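Local coordinates for protein FkbI (Streptomyces hygroscopicus, PDB 1R2J) that binds FAD and probably acts as an acyl-ACP dehydrogenase in making the methoxymalonyl extender unit of the polyketide FK520, at residues Val175-Val180 with Gly190-His195. Numbering follows the deposited sequence.
Sequences VRVERV and GHADLH. With FAD (flavin-adenine dinucleotide), chain B.
H195 lies across R176 and E178 on one face of an antiparallel strand pair. Its CB packs on R176 CB at 3.8 Å. CG turns beside its own backbone N (chi1 -55°) and stands near R176 O. CD2 comes closer to that oxygen, at 3.4 Å, and also comes near E178 OE2. At the tip, NE2 meets E178 CB at 3.6 Å, which touches the ring at its edge. The carboxylate of E178 is turned 57° from the ring plane. Its OE2 stays 4.0 Å from H195 NE2, not in contact; if the histidine were protonated, the two would probably attract each other. H139 of strand 133-143 meets the same ring.

The backbones form two hydrogen-bonded pairs, R176 with H195 and E178 with D193. They join strand 175-179 to strand 192-196 in the antiparallel sheet of the acyl-CoA dehydrogenase middle domain. Strand 133-143 pairs with 192-196 as well. On the other face V177 CG2, anti to its backbone N, presses on A192 CB at a tight 3.4 Å.

Past the strand end, V180 N still bonds to H191 O at 3.0 Å, though the donor sits 44° out of the carbonyl plane. V180 CG2 packs against H191 CB. Beyond that CB the imidazole reaches the flavin, with H191 CE1 3.4 Å from FAD C7M. H191 NE2 is hydrogen-bonded to C186 O, which helps to fix the ring. D193 OD1 is gripped by W142 N, and W142 also meets the H191 ring.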
ATOM      1  N   VAL A 175      -5.010 -15.062  18.655  1.00 39.23           N
ATOM      2  CA  VAL A 175      -5.157 -13.993  17.676  1.00 40.29           C
ATOM      3  C   VAL A 175      -6.508 -14.062  16.989  1.00 40.99           C
ATOM      4  O   VAL A 175      -6.983 -15.137  16.611  1.00 41.13           O
ATOM      5  CB  VAL A 175      -4.053 -14.021  16.587  1.00 40.40           C
ATOM      6  CG1 VAL A 175      -4.134 -15.301  15.795  1.00 42.42           C
ATOM      7  CG2 VAL A 175      -4.214 -12.822  15.646  1.00 39.77           C
ATOM      8  N   ARG A 176      -7.129 -12.896  16.850  1.00 40.90           N
ATOM      9  CA  ARG A 176      -8.419 -12.784  16.196  1.00 41.09           C
ATOM     10  C   ARG A 176      -8.349 -11.650  15.184  1.00 40.03           C
ATOM     11  O   ARG A 176      -8.081 -10.500  15.535  1.00 38.56           O
ATOM     12  CB  ARG A 176      -9.524 -12.508  17.223  1.00 42.81           C
ATOM     13  CG  ARG A 176      -9.783 -13.661  18.196  1.00 48.01           C
ATOM     14  CD  ARG A 176     -10.251 -14.923  17.463  1.00 52.02           C
ATOM     15  NE  ARG A 176     -10.532 -16.041  18.367  1.00 55.57           N
ATOM     16  CZ  ARG A 176     -10.875 -17.263  17.963  1.00 57.58           C
ATOM     17  NH1 ARG A 176     -10.982 -17.534  16.668  1.00 58.33           N
ATOM     18  NH2 ARG A 176     -11.112 -18.221  18.853  1.00 58.81           N
ATOM     19  N   VAL A 177      -8.562 -11.994  13.920  1.00 39.49           N
ATOM     20  CA  VAL A 177      -8.548 -11.022  12.841  1.00 39.03           C
ATOM     21  C   VAL A 177      -9.997 -10.708  12.486  1.00 38.59           C
ATOM     22  O   VAL A 177     -10.699 -11.534  11.901  1.00 39.14           O
ATOM     23  CB  VAL A 177      -7.816 -11.588  11.607  1.00 39.99           C
ATOM     24  CG1 VAL A 177      -8.288 -12.999  11.326  1.00 41.72           C
ATOM     25  CG2 VAL A 177      -8.069 -10.700  10.399  1.00 40.08           C
ATOM     26  N   GLU A 178     -10.450  -9.516  12.860  1.00 37.48           N
ATOM     27  CA  GLU A 178     -11.823  -9.108  12.587  1.00 37.20           C
ATOM     28  C   GLU A 178     -11.837  -8.113  11.428  1.00 35.90           C
ATOM     29  O   GLU A 178     -11.337  -6.993  11.542  1.00 32.44           O
ATOM     30  CB  GLU A 178     -12.449  -8.478  13.839  1.00 39.24           C
ATOM     31  CG  GLU A 178     -13.911  -8.870  14.076  1.00 43.24           C
ATOM     32  CD  GLU A 178     -14.059 -10.193  14.824  1.00 46.20           C
ATOM     33  OE1 GLU A 178     -15.147 -10.808  14.746  1.00 48.15           O
ATOM     34  OE2 GLU A 178     -13.095 -10.612  15.501  1.00 47.35           O
ATOM     35  N   ARG A 179     -12.412  -8.533  10.309  1.00 34.94           N
ATOM     36  CA  ARG A 179     -12.474  -7.697   9.120  1.00 34.08           C
ATOM     37  C   ARG A 179     -13.257  -6.405   9.348  1.00 32.30           C
ATOM     38  O   ARG A 179     -14.274  -6.396  10.045  1.00 29.80           O
ATOM     39  CB  ARG A 179     -13.120  -8.476   7.968  1.00 36.16           C
ATOM     40  CG  ARG A 179     -12.434  -9.790   7.616  1.00 40.69           C
ATOM     41  CD  ARG A 179     -13.234 -10.555   6.566  1.00 44.82           C
ATOM     42  NE  ARG A 179     -12.636 -11.844   6.219  1.00 49.07           N
ATOM     43  CZ  ARG A 179     -13.145 -12.702   5.339  1.00 50.87           C
ATOM     44  NH1 ARG A 179     -14.276 -12.416   4.701  1.00 52.05           N
ATOM     45  NH2 ARG A 179     -12.520 -13.850   5.093  1.00 51.03           N
ATOM     46  N   VAL A 180     -12.770  -5.311   8.768  1.00 30.75           N
ATOM     47  CA  VAL A 180     -13.469  -4.034   8.873  1.00 30.70           C
ATOM     48  C   VAL A 180     -14.766  -4.302   8.108  1.00 29.62           C
ATOM     49  O   VAL A 180     -14.731  -4.697   6.947  1.00 28.73           O
ATOM     50  CB  VAL A 180     -12.674  -2.900   8.180  1.00 30.89           C
ATOM     51  CG1 VAL A 180     -13.421  -1.574   8.313  1.00 31.68           C
ATOM     52  CG2 VAL A 180     -11.297  -2.793   8.797  1.00 30.62           C
ATOM     53  N   GLY A 190      -9.131  -6.556   1.991  1.00 25.02           N
ATOM     54  CA  GLY A 190      -9.111  -7.376   3.191  1.00 25.83           C
ATOM     55  C   GLY A 190      -8.653  -6.694   4.469  1.00 25.90           C
ATOM     56  O   GLY A 190      -7.886  -7.275   5.234  1.00 26.70           O
ATOM     57  N   HIS A 191      -9.123  -5.475   4.711  1.00 25.03           N
ATOM     58  CA  HIS A 191      -8.762  -4.730   5.918  1.00 23.09           C
ATOM     59  C   HIS A 191      -9.354  -5.447   7.122  1.00 23.06           C
ATOM     60  O   HIS A 191     -10.457  -5.975   7.054  1.00 20.99           O
ATOM     61  CB  HIS A 191      -9.346  -3.315   5.869  1.00 23.61           C
ATOM     62  CG  HIS A 191      -9.117  -2.612   4.569  1.00 22.80           C
ATOM     63  ND1 HIS A 191      -7.880  -2.142   4.186  1.00 24.34           N
ATOM     64  CD2 HIS A 191      -9.955  -2.346   3.542  1.00 21.57           C
ATOM     65  CE1 HIS A 191      -7.965  -1.619   2.976  1.00 22.63           C
ATOM     66  NE2 HIS A 191      -9.214  -1.731   2.563  1.00 24.81           N
ATOM     67  N   ALA A 192      -8.630  -5.464   8.231  1.00 23.94           N
ATOM     68  CA  ALA A 192      -9.144  -6.115   9.423  1.00 23.80           C
ATOM     69  C   ALA A 192      -8.390  -5.666  10.661  1.00 24.16           C
ATOM     70  O   ALA A 192      -7.201  -5.362  10.593  1.00 22.99           O
ATOM     71  CB  ALA A 192      -9.045  -7.626   9.266  1.00 24.26           C
ATOM     72  N   ASP A 193      -9.094  -5.599  11.788  1.00 25.74           N
ATOM     73  CA  ASP A 193      -8.462  -5.216  13.039  1.00 26.46           C
ATOM     74  C   ASP A 193      -7.839  -6.487  13.600  1.00 29.02           C
ATOM     75  O   ASP A 193      -8.314  -7.591  13.325  1.00 28.15           O
ATOM     76  CB  ASP A 193      -9.488  -4.669  14.038  1.00 28.04           C
ATOM     77  CG  ASP A 193     -10.208  -3.427  13.529  1.00 28.41           C
ATOM     78  OD1 ASP A 193      -9.616  -2.666  12.732  1.00 27.53           O
ATOM     79  OD2 ASP A 193     -11.366  -3.203  13.943  1.00 29.67           O
ATOM     80  N   LEU A 194      -6.781  -6.330  14.385  1.00 29.05           N
ATOM     81  CA  LEU A 194      -6.105  -7.473  14.977  1.00 30.36           C
ATOM     82  C   LEU A 194      -6.261  -7.469  16.495  1.00 31.50           C
ATOM     83  O   LEU A 194      -5.912  -6.498  17.167  1.00 31.01           O
ATOM     84  CB  LEU A 194      -4.615  -7.445  14.623  1.00 30.02           C
ATOM     85  CG  LEU A 194      -4.247  -7.320  13.144  1.00 30.89           C
ATOM     86  CD1 LEU A 194      -2.730  -7.335  12.989  1.00 30.23           C
ATOM     87  CD2 LEU A 194      -4.885  -8.456  12.359  1.00 30.64           C
ATOM     88  N   HIS A 195      -6.797  -8.556  17.033  1.00 31.60           N
ATOM     89  CA  HIS A 195      -6.964  -8.681  18.473  1.00 32.09           C
ATOM     90  C   HIS A 195      -5.910  -9.672  18.948  1.00 31.72           C
ATOM     91  O   HIS A 195      -5.957 -10.854  18.607  1.00 30.26           O
ATOM     92  CB  HIS A 195      -8.365  -9.191  18.792  1.00 32.84           C
ATOM     93  CG  HIS A 195      -9.453  -8.350  18.201  1.00 35.40           C
ATOM     94  ND1 HIS A 195      -9.752  -7.088  18.665  1.00 35.19           N
ATOM     95  CD2 HIS A 195     -10.299  -8.583  17.169  1.00 36.05           C
ATOM     96  CE1 HIS A 195     -10.735  -6.579  17.944  1.00 35.59           C
ATOM     97  NE2 HIS A 195     -11.085  -7.465  17.030  1.00 36.01           N
TER
HETATM   98  PA  FAD B 399      -6.015  10.826  13.054  1.00 31.55           P
HETATM   99  O1A FAD B 399      -4.694  10.251  12.830  1.00 29.27           O
HETATM  100  O2A FAD B 399      -7.119  10.536  14.036  1.00 28.05           O
HETATM  101  O5B FAD B 399      -6.697  11.496  11.861  1.00 31.78           O
HETATM  102  C5B FAD B 399      -6.400  12.826  12.027  1.00 26.42           C
HETATM  103  C4B FAD B 399      -6.862  13.807  11.007  1.00 24.70           C
HETATM  104  O4B FAD B 399      -6.181  14.894  11.726  1.00 21.89           O
HETATM  105  C3B FAD B 399      -6.078  13.580   9.753  1.00 24.40           C
HETATM  106  O3B FAD B 399      -6.710  14.246   8.709  1.00 23.93           O
HETATM  107  C2B FAD B 399      -4.757  14.119  10.034  1.00 22.23           C
HETATM  108  O2B FAD B 399      -3.898  14.550   8.947  1.00 22.98           O
HETATM  109  C1B FAD B 399      -5.019  15.281  11.037  1.00 22.80           C
HETATM  110  N9A FAD B 399      -3.947  15.414  11.967  1.00 23.00           N
HETATM  111  C8A FAD B 399      -3.517  14.580  13.033  1.00 22.53           C
HETATM  112  N7A FAD B 399      -2.477  15.005  13.687  1.00 21.89           N
HETATM  113  C5A FAD B 399      -2.146  16.194  13.066  1.00 22.99           C
HETATM  114  C6A FAD B 399      -1.140  17.140  13.285  1.00 23.23           C
HETATM  115  N6A FAD B 399      -0.231  17.018  14.262  1.00 22.24           N
HETATM  116  N1A FAD B 399      -1.094  18.245  12.456  1.00 22.18           N
HETATM  117  C2A FAD B 399      -1.997  18.403  11.460  1.00 22.09           C
HETATM  118  N3A FAD B 399      -3.039  17.519  11.162  1.00 20.71           N
HETATM  119  C4A FAD B 399      -2.993  16.427  12.073  1.00 22.79           C
HETATM  120  N1  FAD B 399      -2.609   1.170   9.326  1.00 27.81           N
HETATM  121  C2  FAD B 399      -1.658   0.163   9.508  1.00 29.57           C
HETATM  122  O2  FAD B 399      -0.932   0.114  10.518  1.00 27.98           O
HETATM  123  N3  FAD B 399      -1.520  -0.820   8.537  1.00 28.64           N
HETATM  124  C4  FAD B 399      -2.287  -0.901   7.347  1.00 28.35           C
HETATM  125  O4  FAD B 399      -2.080  -1.846   6.527  1.00 26.77           O
HETATM  126  C4X FAD B 399      -3.233   0.089   7.200  1.00 28.10           C
HETATM  127  N5  FAD B 399      -4.050   0.006   5.993  1.00 29.92           N
HETATM  128  C5X FAD B 399      -5.055   0.980   5.812  1.00 29.96           C
HETATM  129  C6  FAD B 399      -5.914   0.966   4.681  1.00 31.03           C
HETATM  130  C7  FAD B 399      -6.973   1.900   4.467  1.00 30.58           C
HETATM  131  C7M FAD B 399      -7.850   1.802   3.221  1.00 31.06           C
HETATM  132  C8  FAD B 399      -7.183   2.902   5.456  1.00 31.27           C
HETATM  133  C8M FAD B 399      -8.289   3.939   5.381  1.00 31.24           C
HETATM  134  C9  FAD B 399      -6.368   2.971   6.556  1.00 31.59           C
HETATM  135  C9A FAD B 399      -5.279   2.047   6.762  1.00 32.09           C
HETATM  136  N10 FAD B 399      -4.374   2.076   7.947  1.00 31.44           N
HETATM  137  C10 FAD B 399      -3.384   1.115   8.184  1.00 29.90           C
HETATM  138  C1' FAD B 399      -4.691   3.215   8.696  1.00 34.82           C
HETATM  139  C2' FAD B 399      -3.815   4.511   8.229  1.00 37.60           C
HETATM  140  O2' FAD B 399      -2.596   4.250   8.984  1.00 33.75           O
HETATM  141  C3' FAD B 399      -4.474   5.613   8.846  1.00 39.99           C
HETATM  142  O3' FAD B 399      -5.101   6.411   7.811  1.00 44.80           O
HETATM  143  C4' FAD B 399      -3.939   6.753   9.748  1.00 39.54           C
HETATM  144  O4' FAD B 399      -3.088   6.471  10.826  1.00 42.93           O
HETATM  145  C5' FAD B 399      -5.265   7.150  10.196  1.00 39.46           C
HETATM  146  O5' FAD B 399      -5.329   7.576  11.523  1.00 34.76           O
HETATM  147  P   FAD B 399      -6.829   7.848  12.080  1.00 34.54           P
HETATM  148  O1P FAD B 399      -5.885   7.441  13.007  1.00 35.96           O
HETATM  149  O2P FAD B 399      -7.737   8.076  13.319  1.00 38.58           O
HETATM  150  O3P FAD B 399      -6.532   9.367  12.576  1.00 32.22           O